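Side-chain contacts in peptidase S15/CocE/NonD (PDB 4PF1), which probably removes residues from the N-terminal ends of peptides as a serine aminopeptidase of the alpha/beta-hydrolase fold: residues Ala185-Val188 with Asp194-Phe197; Thr33-Met38 with Lys146-Ser151; Arg107-Tyr110 with Gly115-Met118; Thr123-Thr128 with Trp269-Met274. All coordinates share one frame; numbering follows the deposited sequence.

Interaction 1: residues Ala185-Val188 with Asp194-Phe197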
loop_
_atom_site.group_PDB
_atom_site.type_symbol
_atom_site.label_atom_id
_atom_site.label_comp_id
_atom_site.label_asym_id
_atom_site.label_seq_id
_atom_site.Cartn_x
_atom_site.Cartn_y
_atom_site.Cartn_z
ATOM N N ALA A 185 26.373 13.644 10.485
ATOM C CA ALA A 185 26.547 13.705 9.019
ATOM C C ALA A 185 26.925 15.124 8.514
ATOM O O ALA A 185 26.268 15.657 7.618
ATOM C CB ALA A 185 25.258 13.251 8.353
ATOM N N SER A 186 27.970 15.722 9.107
ATOM C CA SER A 186 28.387 17.101 8.851
ATOM C C SER A 186 28.922 17.354 7.447
ATOM O O SER A 186 29.512 16.465 6.823
ATOM C CB SER A 186 29.449 17.523 9.860
ATOM O OG SER A 186 28.941 17.472 11.182
ATOM N N MET A 187 28.747 18.604 6.972
ATOM C CA MET A 187 29.320 19.089 5.723
ATOM C C MET A 187 30.780 19.420 6.025
ATOM O O MET A 187 31.044 20.308 6.842
ATOM C CB MET A 187 28.551 20.328 5.211
ATOM C CG MET A 187 27.095 20.049 4.854
ATOM S SD MET A 187 26.158 21.541 4.401
ATOM C CE MET A 187 26.913 21.940 2.869
ATOM N N VAL A 188 31.721 18.636 5.482
ATOM C CA VAL A 188 33.147 18.805 5.798
ATOM C C VAL A 188 33.927 19.249 4.559
ATOM O O VAL A 188 34.634 20.256 4.613
ATOM C CB VAL A 188 33.726 17.514 6.440
ATOM C CG1 VAL A 188 35.252 17.542 6.514
ATOM C CG2 VAL A 188 33.124 17.285 7.821
ATOM N N ASP A 194 31.534 15.356 -0.324
ATOM C CA ASP A 194 30.286 15.573 0.391
ATOM C C ASP A 194 29.139 15.998 -0.568
ATOM O O ASP A 194 28.713 15.174 -1.373
ATOM C CB ASP A 194 30.456 16.514 1.596
ATOM C CG ASP A 194 31.101 15.843 2.813
ATOM O OD1 ASP A 194 30.923 14.613 2.984
ATOM O OD2 ASP A 194 31.770 16.548 3.596
ATOM N N ASP A 195 28.623 17.235 -0.468
ATOM C CA ASP A 195 27.418 17.649 -1.204
ATOM C C ASP A 195 27.589 18.117 -2.655
ATOM O O ASP A 195 26.737 17.784 -3.478
ATOM C CB ASP A 195 26.685 18.755 -0.439
ATOM C CG ASP A 195 26.089 18.279 0.862
ATOM O OD1 ASP A 195 25.100 17.521 0.818
ATOM O OD2 ASP A 195 26.609 18.666 1.921
ATOM N N TRP A 196 28.573 18.980 -2.944
ATOM C CA TRP A 196 28.682 19.625 -4.261
ATOM C C TRP A 196 29.441 18.788 -5.301
ATOM O O TRP A 196 29.006 18.730 -6.448
ATOM C CB TRP A 196 29.296 21.035 -4.135
ATOM C CG TRP A 196 28.910 21.762 -2.869
ATOM C CD1 TRP A 196 29.754 22.236 -1.909
ATOM C CD2 TRP A 196 27.576 22.018 -2.395
ATOM N NE1 TRP A 196 29.035 22.773 -0.866
ATOM C CE2 TRP A 196 27.694 22.648 -1.136
ATOM C CE3 TRP A 196 26.290 21.762 -2.907
ATOM C CZ2 TRP A 196 26.578 23.084 -0.412
ATOM C CZ3 TRP A 196 25.185 22.148 -2.163
ATOM C CH2 TRP A 196 25.335 22.800 -0.931
ATOM N N PHE A 197 30.567 18.169 -4.914
ATOM C CA PHE A 197 31.367 17.318 -5.804
ATOM C C PHE A 197 31.856 16.065 -5.074
ATOM O O PHE A 197 32.034 16.093 -3.855
ATOM C CB PHE A 197 32.613 18.068 -6.354
ATOM C CG PHE A 197 32.426 19.389 -7.064
ATOM C CD1 PHE A 197 32.252 20.567 -6.341
ATOM C CD2 PHE A 197 32.607 19.488 -8.439
ATOM C CE1 PHE A 197 32.145 21.798 -6.993
ATOM C CE2 PHE A 197 32.496 20.722 -9.091
ATOM C CZ PHE A 197 32.268 21.869 -8.364
#

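Interaction 2: residues Thr33-Met38 with Lys146-Ser151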
loop_
_atom_site.group_PDB
_atom_site.type_symbol
_atom_site.label_atom_id
_atom_site.label_comp_id
_atom_site.label_asym_id
_atom_site.label_seq_id
_atom_site.Cartn_x
_atom_site.Cartn_y
_atom_site.Cartn_z
ATOM N N THR A 33 7.370 26.693 27.350
ATOM C CA THR A 33 7.264 28.114 27.017
ATOM C C THR A 33 8.148 28.391 25.796
ATOM O O THR A 33 9.267 27.880 25.710
ATOM C CB THR A 33 7.620 28.983 28.232
ATOM O OG1 THR A 33 6.706 28.687 29.287
ATOM C CG2 THR A 33 7.568 30.477 27.928
ATOM N N ARG A 34 7.630 29.175 24.842
ATOM C CA ARG A 34 8.342 29.514 23.617
ATOM C C ARG A 34 8.805 30.973 23.664
ATOM O O ARG A 34 7.977 31.886 23.628
ATOM C CB ARG A 34 7.442 29.250 22.395
ATOM C CG ARG A 34 8.136 29.393 21.042
ATOM C CD ARG A 34 7.163 29.169 19.896
ATOM N NE ARG A 34 6.772 27.762 19.779
ATOM C CZ ARG A 34 7.392 26.875 19.005
ATOM N NH1 ARG A 34 8.423 27.245 18.255
ATOM N NH2 ARG A 34 6.979 25.616 18.967
ATOM N N ARG A 35 10.131 31.184 23.776
ATOM C CA ARG A 35 10.734 32.519 23.805
ATOM C C ARG A 35 11.396 32.830 22.468
ATOM O O ARG A 35 12.296 32.106 22.041
ATOM C CB ARG A 35 11.754 32.639 24.948
ATOM C CG ARG A 35 11.179 33.232 26.222
ATOM C CD ARG A 35 12.261 33.514 27.251
ATOM N NE ARG A 35 13.045 34.706 26.916
ATOM C CZ ARG A 35 13.875 35.315 27.759
ATOM N NH1 ARG A 35 14.030 34.858 28.996
ATOM N NH2 ARG A 35 14.549 36.390 27.374
ATOM N N GLU A 36 10.936 33.896 21.797
ATOM C CA GLU A 36 11.476 34.321 20.504
ATOM C C GLU A 36 12.312 35.577 20.710
ATOM O O GLU A 36 11.787 36.609 21.145
ATOM C CB GLU A 36 10.349 34.547 19.485
ATOM C CG GLU A 36 9.546 33.284 19.201
ATOM C CD GLU A 36 8.417 33.432 18.200
ATOM O OE1 GLU A 36 7.578 34.347 18.373
ATOM O OE2 GLU A 36 8.335 32.590 17.278
ATOM N N GLU A 37 13.630 35.470 20.482
ATOM C CA GLU A 37 14.543 36.579 20.743
ATOM C C GLU A 37 15.399 36.938 19.537
ATOM O O GLU A 37 15.908 36.055 18.847
ATOM C CB GLU A 37 15.457 36.249 21.940
ATOM C CG GLU A 37 14.717 36.010 23.251
ATOM C CD GLU A 37 14.165 37.242 23.948
ATOM O OE1 GLU A 37 14.663 38.358 23.680
ATOM O OE2 GLU A 37 13.251 37.082 24.787
ATOM N N MET A 38 15.577 38.244 19.303
ATOM C CA MET A 38 16.462 38.758 18.261
ATOM C C MET A 38 17.761 39.182 18.953
ATOM O O MET A 38 17.871 40.315 19.432
ATOM C CB MET A 38 15.801 39.916 17.480
ATOM C CG MET A 38 14.672 39.467 16.556
ATOM S SD MET A 38 15.233 38.505 15.118
ATOM C CE MET A 38 15.802 39.823 14.032
ATOM N N LYS A 146 23.230 34.092 30.194
ATOM C CA LYS A 146 23.011 35.305 30.990
ATOM C C LYS A 146 21.530 35.685 31.095
ATOM O O LYS A 146 21.147 36.334 32.068
ATOM C CB LYS A 146 23.786 36.495 30.394
ATOM C CG LYS A 146 25.258 36.556 30.784
ATOM C CD LYS A 146 25.970 37.668 30.021
ATOM C CE LYS A 146 27.339 37.981 30.576
ATOM N NZ LYS A 146 28.365 37.014 30.108
ATOM N N ASN A 147 20.703 35.323 30.090
ATOM C CA ASN A 147 19.303 35.761 30.063
ATOM C C ASN A 147 18.268 34.643 30.266
ATOM O O ASN A 147 17.080 34.950 30.396
ATOM C CB ASN A 147 19.010 36.522 28.776
ATOM C CG ASN A 147 19.789 37.806 28.683
ATOM O OD1 ASN A 147 19.362 38.854 29.172
ATOM N ND2 ASN A 147 20.988 37.735 28.121
ATOM N N ILE A 148 18.698 33.367 30.323
ATOM C CA ILE A 148 17.768 32.265 30.595
ATOM C C ILE A 148 18.043 31.766 32.024
ATOM O O ILE A 148 19.058 31.104 32.260
ATOM C CB ILE A 148 17.817 31.130 29.522
ATOM C CG1 ILE A 148 17.642 31.677 28.069
ATOM C CG2 ILE A 148 16.811 30.012 29.836
ATOM C CD1 ILE A 148 16.334 32.553 27.767
ATOM N N PRO A 149 17.184 32.144 33.005
ATOM C CA PRO A 149 17.465 31.785 34.409
ATOM C C PRO A 149 17.249 30.308 34.751
ATOM O O PRO A 149 17.782 29.839 35.759
ATOM C CB PRO A 149 16.496 32.668 35.196
ATOM C CG PRO A 149 15.375 32.934 34.262
ATOM C CD PRO A 149 15.971 32.984 32.891
ATOM N N GLU A 150 16.471 29.583 33.929
ATOM C CA GLU A 150 16.170 28.163 34.152
ATOM C C GLU A 150 17.370 27.261 33.807
ATOM O O GLU A 150 17.344 26.070 34.121
ATOM C CB GLU A 150 14.935 27.732 33.335
ATOM C CG GLU A 150 13.632 28.403 33.753
ATOM C CD GLU A 150 13.399 29.799 33.200
ATOM O OE1 GLU A 150 14.015 30.149 32.167
ATOM O OE2 GLU A 150 12.599 30.547 33.807
ATOM N N SER A 151 18.413 27.821 33.168
ATOM C CA SER A 151 19.583 27.044 32.762
ATOM C C SER A 151 20.626 26.914 33.884
ATOM O O SER A 151 20.650 27.728 34.807
ATOM C CB SER A 151 20.224 27.645 31.513
ATOM O OG SER A 151 20.984 28.809 31.785
#

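Interaction 3: residues Arg107-Tyr110 with Gly115-Met118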
loop_
_atom_site.group_PDB
_atom_site.type_symbol
_atom_site.label_atom_id
_atom_site.label_comp_id
_atom_site.label_asym_id
_atom_site.label_seq_id
_atom_site.Cartn_x
_atom_site.Cartn_y
_atom_site.Cartn_z
ATOM N N ARG A 107 23.023 33.699 10.330
ATOM C CA ARG A 107 23.107 35.023 9.712
ATOM C C ARG A 107 22.640 34.992 8.249
ATOM O O ARG A 107 23.030 34.099 7.488
ATOM C CB ARG A 107 24.552 35.551 9.805
ATOM C CG ARG A 107 24.730 37.012 9.407
ATOM C CD ARG A 107 26.189 37.426 9.487
ATOM N NE ARG A 107 26.636 37.597 10.874
ATOM C CZ ARG A 107 26.808 38.776 11.463
ATOM N NH1 ARG A 107 27.213 38.842 12.725
ATOM N NH2 ARG A 107 26.596 39.898 10.790
ATOM N N GLY A 108 21.769 35.934 7.902
ATOM C CA GLY A 108 21.255 36.106 6.549
ATOM C C GLY A 108 20.115 35.203 6.117
ATOM O O GLY A 108 19.678 35.293 4.966
ATOM N N LYS A 109 19.618 34.323 7.015
ATOM C CA LYS A 109 18.535 33.405 6.659
ATOM C C LYS A 109 17.270 33.627 7.473
ATOM O O LYS A 109 17.331 33.843 8.687
ATOM C CB LYS A 109 18.977 31.929 6.782
ATOM C CG LYS A 109 19.896 31.429 5.642
ATOM C CD LYS A 109 19.360 31.705 4.212
ATOM C CE LYS A 109 18.123 30.901 3.859
ATOM N NZ LYS A 109 17.420 31.469 2.687
ATOM N N TYR A 110 16.113 33.541 6.776
ATOM C CA TYR A 110 14.748 33.625 7.298
ATOM C C TYR A 110 14.518 34.823 8.246
ATOM O O TYR A 110 14.393 35.951 7.775
ATOM C CB TYR A 110 14.342 32.300 7.969
ATOM C CG TYR A 110 14.090 31.181 6.979
ATOM C CD1 TYR A 110 12.838 31.004 6.400
ATOM C CD2 TYR A 110 15.110 30.308 6.610
ATOM C CE1 TYR A 110 12.601 29.983 5.482
ATOM C CE2 TYR A 110 14.882 29.271 5.704
ATOM C CZ TYR A 110 13.623 29.110 5.146
ATOM O OH TYR A 110 13.387 28.093 4.256
ATOM N N GLY A 115 23.878 39.497 5.882
ATOM C CA GLY A 115 24.094 38.860 4.592
ATOM C C GLY A 115 24.296 37.369 4.726
ATOM O O GLY A 115 24.739 36.887 5.777
ATOM N N TYR A 116 23.958 36.616 3.673
ATOM C CA TYR A 116 24.110 35.174 3.733
ATOM C C TYR A 116 25.199 34.681 2.793
ATOM O O TYR A 116 25.127 34.885 1.581
ATOM C CB TYR A 116 22.779 34.449 3.460
ATOM C CG TYR A 116 22.903 32.941 3.490
ATOM C CD1 TYR A 116 23.219 32.271 4.669
ATOM C CD2 TYR A 116 22.781 32.189 2.326
ATOM C CE1 TYR A 116 23.382 30.889 4.694
ATOM C CE2 TYR A 116 22.935 30.803 2.340
ATOM C CZ TYR A 116 23.230 30.156 3.529
ATOM O OH TYR A 116 23.386 28.795 3.556
ATOM N N MET A 117 26.205 34.016 3.374
ATOM C CA MET A 117 27.303 33.384 2.655
ATOM C C MET A 117 27.209 31.887 2.892
ATOM O O MET A 117 27.270 31.457 4.048
ATOM C CB MET A 117 28.660 33.933 3.136
ATOM C CG MET A 117 29.024 35.280 2.540
ATOM S SD MET A 117 30.527 35.974 3.286
ATOM C CE MET A 117 31.783 35.001 2.458
ATOM N N MET A 118 26.984 31.099 1.814
ATOM C CA MET A 118 26.857 29.633 1.867
ATOM C C MET A 118 28.009 29.035 2.677
ATOM O O MET A 118 29.163 29.232 2.313
ATOM C CB MET A 118 26.833 29.045 0.437
ATOM C CG MET A 118 26.799 27.511 0.387
ATOM S SD MET A 118 25.200 26.794 0.818
ATOM C CE MET A 118 24.199 27.329 -0.594
#

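Interaction 4: residues Thr123-Thr128 with Trp269-Met274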
loop_
_atom_site.group_PDB
_atom_site.type_symbol
_atom_site.label_atom_id
_atom_site.label_comp_id
_atom_site.label_asym_id
_atom_site.label_seq_id
_atom_site.Cartn_x
_atom_site.Cartn_y
_atom_site.Cartn_z
ATOM N N THR A 123 36.788 33.978 9.626
ATOM C CA THR A 123 37.379 35.254 9.206
ATOM C C THR A 123 38.799 35.007 8.692
ATOM O O THR A 123 39.556 34.246 9.302
ATOM C CB THR A 123 37.358 36.298 10.346
ATOM O OG1 THR A 123 38.062 35.789 11.479
ATOM C CG2 THR A 123 35.947 36.709 10.744
ATOM N N GLY A 124 39.106 35.582 7.534
ATOM C CA GLY A 124 40.397 35.421 6.879
ATOM C C GLY A 124 40.353 35.740 5.397
ATOM O O GLY A 124 39.644 36.664 4.987
ATOM N N PRO A 125 41.090 34.970 4.547
ATOM C CA PRO A 125 41.108 35.279 3.100
ATOM C C PRO A 125 39.763 35.068 2.391
ATOM O O PRO A 125 39.535 35.671 1.341
ATOM C CB PRO A 125 42.177 34.325 2.543
ATOM C CG PRO A 125 42.963 33.865 3.732
ATOM C CD PRO A 125 41.995 33.846 4.867
ATOM N N LEU A 126 38.873 34.236 2.958
ATOM C CA LEU A 126 37.569 33.970 2.345
ATOM C C LEU A 126 36.415 34.631 3.135
ATOM O O LEU A 126 35.246 34.444 2.784
ATOM C CB LEU A 126 37.336 32.450 2.202
ATOM C CG LEU A 126 38.346 31.681 1.321
ATOM C CD1 LEU A 126 38.066 30.197 1.343
ATOM C CD2 LEU A 126 38.338 32.189 -0.122
ATOM N N ASN A 127 36.748 35.438 4.170
ATOM C CA ASN A 127 35.756 36.133 4.992
ATOM C C ASN A 127 36.349 37.417 5.602
ATOM O O ASN A 127 37.063 37.361 6.604
ATOM C CB ASN A 127 35.198 35.199 6.087
ATOM C CG ASN A 127 34.134 35.808 6.973
ATOM O OD1 ASN A 127 33.575 36.876 6.695
ATOM N ND2 ASN A 127 33.812 35.118 8.055
ATOM N N THR A 128 36.021 38.573 4.998
ATOM C CA THR A 128 36.500 39.891 5.439
ATOM C C THR A 128 35.371 40.714 6.103
ATOM O O THR A 128 35.515 41.926 6.270
ATOM C CB THR A 128 37.108 40.661 4.244
ATOM O OG1 THR A 128 36.149 40.724 3.183
ATOM C CG2 THR A 128 38.408 40.039 3.743
ATOM N N TRP A 269 38.465 25.808 -2.093
ATOM C CA TRP A 269 37.975 24.576 -1.481
ATOM C C TRP A 269 38.947 24.029 -0.437
ATOM O O TRP A 269 38.504 23.497 0.582
ATOM C CB TRP A 269 37.690 23.517 -2.553
ATOM C CG TRP A 269 36.568 23.873 -3.485
ATOM C CD1 TRP A 269 36.661 24.124 -4.822
ATOM C CD2 TRP A 269 35.176 24.000 -3.148
ATOM N NE1 TRP A 269 35.416 24.401 -5.340
ATOM C CE2 TRP A 269 34.485 24.322 -4.336
ATOM C CE3 TRP A 269 34.442 23.848 -1.956
ATOM C CZ2 TRP A 269 33.097 24.514 -4.368
ATOM C CZ3 TRP A 269 33.067 24.040 -1.989
ATOM C CH2 TRP A 269 32.409 24.374 -3.181
ATOM N N GLN A 270 40.265 24.153 -0.685
ATOM C CA GLN A 270 41.304 23.675 0.235
ATOM C C GLN A 270 41.232 24.400 1.598
ATOM O O GLN A 270 41.359 23.751 2.639
ATOM C CB GLN A 270 42.702 23.838 -0.387
ATOM C CG GLN A 270 42.969 22.881 -1.546
ATOM C CD GLN A 270 44.380 22.977 -2.055
ATOM O OE1 GLN A 270 45.327 22.528 -1.405
ATOM N NE2 GLN A 270 44.551 23.534 -3.247
ATOM N N GLN A 271 40.982 25.729 1.583
ATOM C CA GLN A 271 40.881 26.560 2.794
ATOM C C GLN A 271 39.581 26.315 3.584
ATOM O O GLN A 271 39.513 26.678 4.762
ATOM C CB GLN A 271 40.972 28.051 2.432
ATOM C CG GLN A 271 42.384 28.543 2.151
ATOM C CD GLN A 271 42.391 29.988 1.710
ATOM O OE1 GLN A 271 41.899 30.886 2.406
ATOM N NE2 GLN A 271 42.966 30.246 0.547
ATOM N N GLN A 272 38.547 25.744 2.935
ATOM C CA GLN A 272 37.244 25.516 3.570
ATOM C C GLN A 272 37.058 24.088 4.114
ATOM O O GLN A 272 36.079 23.845 4.829
ATOM C CB GLN A 272 36.108 25.853 2.603
ATOM C CG GLN A 272 35.851 27.345 2.478
ATOM C CD GLN A 272 34.724 27.626 1.529
ATOM O OE1 GLN A 272 33.572 27.815 1.932
ATOM N NE2 GLN A 272 35.026 27.629 0.246
ATOM N N ALA A 273 37.982 23.151 3.788
ATOM C CA ALA A 273 37.903 21.761 4.269
ATOM C C ALA A 273 37.937 21.733 5.801
ATOM O O ALA A 273 38.921 22.156 6.410
ATOM C CB ALA A 273 39.040 20.934 3.689
ATOM N N MET A 274 36.816 21.320 6.413
ATOM C CA MET A 274 36.615 21.317 7.863
ATOM C C MET A 274 37.580 20.399 8.608
ATOM O O MET A 274 37.966 20.724 9.726
ATOM C CB MET A 274 35.166 20.955 8.207
ATOM C CG MET A 274 34.171 22.004 7.749
ATOM S SD MET A 274 34.538 23.635 8.443
ATOM C CE MET A 274 33.681 23.491 10.022
#

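Interaction 1: residues Ala185-Val188 with Asp194-Phe197
The indole of W196 has the CB of D195 centred over one face, 3.8 Å above the plane, while the methyl CE of M187 arrives obliquely from the other segment and stops 3.5 Å from W196 CZ2. F255 meets the same indole edge-to-face. A second flat group, the carboxylate of D194, is used at both oxygens. V188 N donates to D194 OD2 over 2.8 Å; the bond is fairly straight at 154° and falls on the anti side of the oxygen, 31° out of the carboxylate plane. OD2 also takes the amide of D189 and OD1 that of G301, an example of one buried acid tying down several backbone amides. Were D194 replaced by an alanine, the V188, D189 and G301 amides would probably lose their acceptor and the loop would be less firmly held. M187 reaches across by turning at its last torsion (chi3 69°), which swings CE toward the tryptophan. In passing, M187 CG and CE both face a carboxylate oxygen: D195 OD2 lies 3.3 Å from CG and 3.4 Å from CE, with the two side chains crossing at about a right angle. The same OD2 has a weak hydrogen bond to a glycerol, probably from the crystallisation liquor, that may mark a pocket close to the probable Ser-His-Asp triad that M187 touches. Both segments belong to the loop between strands 178-184 and 197-198: M187 packs on helix 162-169 through Y162 and Y165, V188 lies against helix 274-279, and W196 rests on L259 of helix 254-261.

Interaction 2: residues Thr33-Met38 with Lys146-Ser151
R35 meets I148 where an edge strand of the central alpha/beta-hydrolase sheet, 32-40, passes the C-terminal end of helix 133-147, an instance of a long side chain bridging strand and helix end. The apolar part of the contact is a methyl over a flat cation: I148 CD1 sits above one face of the R35 guanidinium, offset toward its rim and 3.5 Å from NH1. W143 of the helix flanks R35, E37 and I148 alike. The polar part across the segments is slight, a weak hydrogen bond of 3.4 Å from R35 NH1 to N147 O, bent to 135°. The ionic part lies within the strand. A turn at chi3 (75°) brings the guanidinium side-on to E37, where NE at 3.2 Å and NH2 at 3.0 Å both bind OE2, from the same face of the carboxylate and nearly in the guanidinium plane. This double grip is likely to fix the rotation of the cation beneath the methyl. A leucine in place of R35 would probably leave the E37 charge without its mate and N147 O without this donor. From I148 to S151 the chain makes a type I turn, in which S151 OG donates to I148 O over 3.0 Å.

Interaction 3: residues Arg107-Tyr110 with Gly115-Met118
Y116 and K109 meet inside the long loop that joins strand 100-105 to helix 133-147 of the alpha/beta-hydrolase domain, where the chain folds back on itself. At the root of the tyrosine, CB touches the backbone of G108, 3.5 Å from its O. With Y116 CG anti to the backbone N (chi1 179°), the ring passes beneath the K109 chain. CG is among the ring atoms nearest K109 CD, which stands over the ring centre, 3.8 Å from the centroid and 9° off the normal, a CH-pi contact. Farther out, CD1 and CE1 meet K109 CG, and R107 O approaches CD1 at the ring edge, in plane, at 3.4 Å. Over the opposite face, offset toward the rim, lies M118 N, bonded to D18 of the second subunit. The tip, OH, hydrogen-bonds to Y162 OH. Two bends in the K109 chain lay its methylenes over the ring; NZ runs on to R218 O, Q214 O and N220 OD1, too far from the ring for more than a weak cation-pi attraction. S17 of the second subunit bonds to Y116 N. The close backbone approach illustrates why glycine matters: at G108, with its positive phi, a CB would lie 2.5 Å from both G115 C and Y116 N.

Interaction 4: residues Thr123-Thr128 with Trp269-Met274
L126 carries the contact with its CD1 methyl, which meets two glutamine side chains at once: L126 CD1 is 3.8 Å from Q271 CB and equally 3.8 Å from Q272 CG. Beside it, the proline ring of P125 meets the amide oxygen of Q271, with P125 CG 3.4 Å from Q271 OE1. P125 and L126 cross the glutamine side chains at a slant, and the glutamine chains are extended beyond CG, offering their methylenes to the leucine. Its own chain is stretched too: chi2 of 176° sends CD1 out toward the glutamines. In the next shell, P125 and L126 occupy the two central positions of a type I beta turn, pinched by N127 N to G124 O at 3.2 Å and by G124 N to N127 O at 2.9 Å. The N127 side chain in turn bonds to T129, T131 and P121, which is likely to hold the foot of the turn, and T128 reaches D14 of the second subunit. Opposite, Q272 NE2 is held by F268 O, and Q272 N by W269 O at 3.3 Å, which probably steadies the glutamine; A273 stands at the N-cap position of helix 274-279. No hydrogen bond joins the two segments, so the contact exemplifies a surface meeting through mostly aliphatic carbon, with one amide oxygen set against the proline ring: its hold probably rests on fit, each side being largely shaped by bonds made elsewhere.

From the N terminus, the first segment of interaction 2 lies on an edge strand of the central sheet, and its loop closes at the end of helix 133-147. Nested inside is interaction 3, a short local closure that ends before interaction 4 opens. Interactions 2 and 4 cross, since 146-151 falls between 123-128 and 269-274; interaction 1 is then nested within the loop that interaction 4 closes. In space, M117 of interaction 3 packs on L126 of interaction 4, whose M274 N probably hydrogen-bonds V188 O of interaction 1, and M118 packs on W196. These three thus touch one another, between the subunit interface and the probable active site, while interaction 2 stands apart at the sheet edge, touching none of them.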